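Local coordinates for fibronectin type III domain-containing protein (Simiduia agarivorans, PDB 6P2K), which probably hydrolyses the beta-glucan backbone of xyloglucan, as a glycoside hydrolase of family 74, and binds zinc ions, at residues B[258-263]-B[288-293]. Residues are numbered along the deposited sequence; the frame is centred on the assembly and turned at random.
Sequences GLEGNR and DRFGLY
Arg-263 packs against Asp-288 and Phe-290, its CB and CD lying near the aspartate carboxylate. The arginine chain bends at chi2 (-60°), which carries CD back over the carboxylate of Asp-288. Beyond the bend, the guanidinium presents NE and NH2 side-on to a single oxygen, with Arg-263 NH2 to Glu-260 OE2 at 2.6 Å and OE2 lying close to the guanidinium plane. Arg-263 NH1 is left for Asp-288 OD1, a weak bond of 3.4 Å within a salt bridge, and Phe-290 CD2 lies 4.0 Å from Arg-263 NE, over one guanidinium face. Lys-312 adds a second cation to this salt-bridge network at Glu-260 OE1, and Asp-288 OD2 also takes the backbone N-H of Arg-264. In this GH74 enzyme, built of seven-bladed beta-propellers, the loop between strands 253-254 and 265-270 links two successive four-stranded blades and packs against the turn entering strand 292-300. Nearer the start of the loop, the branched side chain of Leu-259 lays one methyl, CD2, over the centre of the Tyr-293 ring, 3.5 Å from the centroid, a CH-pi contact. The ring's hydroxyl accepts the Glu-260 N-H (Glu-260 N to Tyr-293 OH 3.2 Å, 154° at the hydrogen) and reaches Gly-258 O through a water. An alanine in place of Tyr-293 would probably leave the Leu-259 methyl without its aromatic platform and the Glu-260 amide without its acceptor. Leu-259 and Tyr-293 both also touch Trp-310 and Tyr-265.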
loop_
_atom_site.group_PDB
_atom_site.type_symbol
_atom_site.label_atom_id
_atom_site.label_comp_id
_atom_site.label_asym_id
_atom_site.label_seq_id
_atom_site.Cartn_x
_atom_site.Cartn_y
_atom_site.Cartn_z
ATOM N N GLY B 258 3.337 -54.849 2.746
ATOM C CA GLY B 258 2.478 -53.720 3.024
ATOM C C GLY B 258 3.098 -52.669 3.916
ATOM O O GLY B 258 2.529 -51.577 4.049
ATOM N N LEU B 259 4.236 -52.964 4.534
ATOM C CA LEU B 259 4.968 -51.982 5.318
ATOM C C LEU B 259 5.996 -51.278 4.444
ATOM O O LEU B 259 6.542 -51.859 3.501
ATOM C CB LEU B 259 5.671 -52.646 6.502
ATOM C CG LEU B 259 4.800 -53.317 7.564
ATOM C CD1 LEU B 259 5.653 -54.192 8.470
ATOM C CD2 LEU B 259 4.051 -52.273 8.376
ATOM N N GLU B 260 6.253 -50.012 4.763
ATOM C CA GLU B 260 7.346 -49.295 4.123
ATOM C C GLU B 260 8.656 -50.039 4.347
ATOM O O GLU B 260 8.919 -50.551 5.437
ATOM C CB GLU B 260 7.455 -47.876 4.678
ATOM C CG GLU B 260 6.582 -46.849 3.982
ATOM C CD GLU B 260 6.747 -45.470 4.585
ATOM O OE1 GLU B 260 5.821 -44.640 4.458
ATOM O OE2 GLU B 260 7.805 -45.216 5.194
ATOM N N GLY B 261 9.474 -50.107 3.301
ATOM C CA GLY B 261 10.755 -50.766 3.421
ATOM C C GLY B 261 11.752 -49.944 4.214
ATOM O O GLY B 261 11.649 -48.720 4.328
ATOM N N ASN B 262 12.725 -50.648 4.795
ATOM C CA ASN B 262 13.897 -50.032 5.418
ATOM C C ASN B 262 13.503 -49.079 6.550
ATOM O O ASN B 262 13.840 -47.895 6.547
ATOM C CB ASN B 262 14.741 -49.313 4.357
ATOM C CG ASN B 262 16.132 -48.966 4.850
ATOM O OD1 ASN B 262 16.758 -49.737 5.580
ATOM N ND2 ASN B 262 16.624 -47.798 4.449
ATOM N N ARG B 263 12.783 -49.620 7.533
ATOM C CA ARG B 263 12.351 -48.851 8.691
ATOM C C ARG B 263 12.705 -49.592 9.972
ATOM O O ARG B 263 12.750 -50.824 10.008
ATOM C CB ARG B 263 10.842 -48.569 8.653
ATOM C CG ARG B 263 10.370 -47.878 7.386
ATOM C CD ARG B 263 11.058 -46.535 7.199
ATOM N NE ARG B 263 10.217 -45.590 6.468
ATOM C CZ ARG B 263 10.445 -44.281 6.403
ATOM N NH1 ARG B 263 11.495 -43.755 7.021
ATOM N NH2 ARG B 263 9.623 -43.498 5.716
ATOM N N ASP B 288 12.411 -43.194 12.596
ATOM C CA ASP B 288 11.752 -43.058 11.300
ATOM C C ASP B 288 10.386 -42.388 11.425
ATOM O O ASP B 288 9.622 -42.666 12.354
ATOM C CB ASP B 288 11.598 -44.427 10.641
ATOM C CG ASP B 288 12.925 -45.019 10.215
ATOM O OD1 ASP B 288 13.713 -44.307 9.559
ATOM O OD2 ASP B 288 13.181 -46.195 10.538
ATOM N N ARG B 289 10.076 -41.513 10.464
ATOM C CA ARG B 289 8.820 -40.763 10.418
ATOM C C ARG B 289 7.928 -41.346 9.326
ATOM O O ARG B 289 8.155 -41.108 8.136
ATOM C CB ARG B 289 9.078 -39.280 10.163
ATOM C CG ARG B 289 9.843 -38.574 11.263
ATOM C CD ARG B 289 9.817 -37.057 11.076
ATOM N NE ARG B 289 10.389 -36.372 12.230
ATOM C CZ ARG B 289 9.720 -36.105 13.349
ATOM N NH1 ARG B 289 8.443 -36.452 13.468
ATOM N NH2 ARG B 289 10.329 -35.487 14.351
ATOM N N PHE B 290 6.899 -42.094 9.733
ATOM C CA PHE B 290 5.916 -42.600 8.783
ATOM C C PHE B 290 4.514 -42.667 9.374
ATOM O O PHE B 290 3.612 -43.207 8.724
ATOM C CB PHE B 290 6.311 -43.994 8.267
ATOM C CG PHE B 290 6.577 -44.992 9.360
ATOM C CD1 PHE B 290 5.532 -45.638 10.003
ATOM C CD2 PHE B 290 7.873 -45.285 9.742
ATOM C CE1 PHE B 290 5.777 -46.550 11.009
ATOM C CE2 PHE B 290 8.122 -46.197 10.742
ATOM C CZ PHE B 290 7.075 -46.830 11.377
ATOM N N GLY B 291 4.301 -42.146 10.579
ATOM C CA GLY B 291 3.038 -42.342 11.260
ATOM C C GLY B 291 3.031 -43.613 12.090
ATOM O O GLY B 291 4.028 -43.938 12.739
ATOM N N LEU B 292 1.924 -44.351 12.059
ATOM C CA LEU B 292 1.762 -45.516 12.917
ATOM C C LEU B 292 0.916 -46.562 12.201
ATOM O O LEU B 292 -0.100 -46.234 11.585
ATOM C CB LEU B 292 1.119 -45.117 14.251
ATOM C CG LEU B 292 0.840 -46.185 15.306
ATOM C CD1 LEU B 292 2.121 -46.897 15.711
ATOM C CD2 LEU B 292 0.178 -45.543 16.517
ATOM N N TYR B 293 1.345 -47.819 12.289
ATOM C CA TYR B 293 0.680 -48.930 11.621
ATOM C C TYR B 293 -0.166 -49.732 12.603
ATOM O O TYR B 293 0.230 -49.948 13.753
ATOM C CB TYR B 293 1.693 -49.879 10.976
ATOM C CG TYR B 293 2.303 -49.414 9.674
ATOM C CD1 TYR B 293 1.588 -49.472 8.483
ATOM C CD2 TYR B 293 3.614 -48.958 9.630
ATOM C CE1 TYR B 293 2.158 -49.067 7.289
ATOM C CE2 TYR B 293 4.189 -48.552 8.448
ATOM C CZ TYR B 293 3.459 -48.608 7.281
ATOM O OH TYR B 293 4.038 -48.203 6.102
HETATM O O HOH W 1 2.930 -48.672 3.806
HETATM O O HOH W 2 6.858 -41.892 5.048
HETATM O O HOH W 3 15.407 -45.938 8.184
HETATM O O HOH W 4 12.099 -40.726 8.656
#